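Local coordinates for sylvaticin (Pythium sylvaticum, PDB 2POS), which is a secreted alpha-elicitin-like protein that probably binds and carries sterols and may trigger defence responses in plants, as related elicitins do, at residues Thr10-Leu15 against Cys71-Gly76. Numbering follows the deposited sequence.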
# COMPACT_ATOMS: atom_id res chain seq x y z
N THR A 10 -5.08 -0.38 15.55
CA THR A 10 -3.65 -0.58 15.81
C THR A 10 -2.87 -1.01 14.56
O THR A 10 -1.66 -0.81 14.48
CB THR A 10 -3.41 -1.60 16.96
OG1 THR A 10 -4.15 -2.80 16.71
CG2 THR A 10 -3.83 -1.01 18.30
N GLU A 11 -3.58 -1.57 13.58
CA GLU A 11 -2.96 -1.92 12.31
C GLU A 11 -2.33 -0.69 11.66
O GLU A 11 -1.28 -0.82 11.03
CB GLU A 11 -3.98 -2.58 11.39
CG GLU A 11 -3.41 -3.16 10.09
CD GLU A 11 -2.66 -4.47 10.27
OE1 GLU A 11 -2.70 -5.08 11.36
OE2 GLU A 11 -2.02 -4.90 9.29
N PHE A 12 -2.95 0.48 11.79
CA PHE A 12 -2.37 1.71 11.23
C PHE A 12 -0.98 1.95 11.79
O PHE A 12 -0.08 2.37 11.06
CB PHE A 12 -3.23 2.95 11.55
CG PHE A 12 -4.44 3.12 10.68
CD1 PHE A 12 -5.70 2.79 11.16
CD2 PHE A 12 -4.32 3.61 9.38
CE1 PHE A 12 -6.83 2.95 10.37
CE2 PHE A 12 -5.45 3.76 8.56
CZ PHE A 12 -6.70 3.44 9.06
N PHE A 13 -0.79 1.68 13.08
CA PHE A 13 0.48 1.98 13.73
C PHE A 13 1.64 1.18 13.15
O PHE A 13 2.79 1.61 13.20
CB PHE A 13 0.40 1.82 15.25
CG PHE A 13 -0.64 2.69 15.91
CD1 PHE A 13 -1.40 2.20 16.97
CD2 PHE A 13 -0.84 4.01 15.50
CE1 PHE A 13 -2.36 2.99 17.59
CE2 PHE A 13 -1.80 4.81 16.14
CZ PHE A 13 -2.55 4.29 17.19
N LYS A 14 1.33 0.01 12.58
CA LYS A 14 2.34 -0.81 11.91
C LYS A 14 3.01 -0.08 10.75
O LYS A 14 4.15 -0.40 10.40
CB LYS A 14 1.73 -2.09 11.34
CG LYS A 14 1.38 -3.15 12.33
CD LYS A 14 0.90 -4.36 11.53
CE LYS A 14 0.36 -5.44 12.41
NZ LYS A 14 -0.15 -6.54 11.54
N LEU A 15 2.30 0.87 10.15
CA LEU A 15 2.79 1.58 8.97
C LEU A 15 3.82 2.67 9.29
O LEU A 15 4.40 3.25 8.38
CB LEU A 15 1.61 2.20 8.21
CG LEU A 15 0.48 1.26 7.78
CD1 LEU A 15 -0.64 2.08 7.15
CD2 LEU A 15 0.98 0.20 6.82
N CYS A 71 -6.91 -8.23 6.49
CA CYS A 71 -8.12 -7.60 7.00
C CYS A 71 -8.33 -6.29 6.26
O CYS A 71 -7.42 -5.81 5.59
CB CYS A 71 -8.01 -7.31 8.51
SG CYS A 71 -6.52 -6.37 9.00
N ILE A 72 -9.53 -5.73 6.38
CA ILE A 72 -9.86 -4.47 5.73
C ILE A 72 -9.52 -3.30 6.65
O ILE A 72 -10.08 -3.17 7.74
CB ILE A 72 -11.35 -4.43 5.30
CG1 ILE A 72 -11.64 -5.48 4.22
CG2 ILE A 72 -11.76 -3.02 4.86
CD1 ILE A 72 -11.02 -5.17 2.85
N LEU A 73 -8.58 -2.48 6.20
CA LEU A 73 -8.23 -1.23 6.85
C LEU A 73 -9.20 -0.15 6.40
O LEU A 73 -9.35 0.11 5.20
CB LEU A 73 -6.80 -0.85 6.48
CG LEU A 73 -6.10 0.30 7.23
CD1 LEU A 73 -5.89 -0.07 8.69
CD2 LEU A 73 -4.78 0.61 6.56
N VAL A 74 -9.87 0.47 7.37
CA VAL A 74 -10.91 1.47 7.13
C VAL A 74 -10.37 2.85 7.50
O VAL A 74 -10.05 3.09 8.66
CB VAL A 74 -12.18 1.16 7.95
CG1 VAL A 74 -13.24 2.26 7.77
CG2 VAL A 74 -12.74 -0.19 7.57
N PHE A 75 -10.29 3.74 6.51
CA PHE A 75 -9.83 5.11 6.71
C PHE A 75 -10.85 6.06 6.09
O PHE A 75 -10.77 6.39 4.91
CB PHE A 75 -8.43 5.30 6.11
CG PHE A 75 -7.83 6.66 6.38
CD1 PHE A 75 -7.27 6.95 7.61
CD2 PHE A 75 -7.84 7.64 5.39
CE1 PHE A 75 -6.73 8.20 7.86
CE2 PHE A 75 -7.30 8.89 5.64
CZ PHE A 75 -6.75 9.18 6.87
N GLY A 76 -11.83 6.48 6.89
CA GLY A 76 -13.00 7.18 6.35
C GLY A 76 -13.76 6.26 5.41
O GLY A 76 -14.11 5.14 5.78
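Apolar packing of a short helical turn against a beta-strand joins residues 10-15 to residues 71-76, with no hydrogen bond crossing between them. Leu73 and Phe12 carry most of it. With CG anti to its backbone N (chi1 -169°), Leu73 places CD1 over the centre of one face of the Phe12 ring, 3.6 Å from the centroid and 11° off the normal, which meets the geometry of a CH-pi contact. The Phe12 ring also reaches the strand backbone: Val74 O lies in its plane, at the edge, 3.4 Å from Phe12 CZ. Phe75 CD1 comes within 3.8 Å of Phe12 CE2, the two ring planes inclined obliquely at 60°. Strand 73-75 pairs antiparallel with strand 78-80, Leu73 bonding through its backbone to Leu80, so the helical turn rests on the small two-stranded sheet of the otherwise largely helical elicitin fold. The Cys71-Cys7 disulfide ties the start of 71-76 covalently to the chain just ahead of the turn. Beside that bridge, the side chain of the buried Glu11 is bent at chi2, and its OE1 accepts a hydrogen bond from Lys14 NZ at 2.9 Å, part of a salt bridge, met from above the carboxylate plane. Glu11 OE2 takes the backbone N-H of Asn69 and Lys14 NZ also reaches Asn67 O, so both charged groups also bond to the backbone of the loop that leads into Cys71.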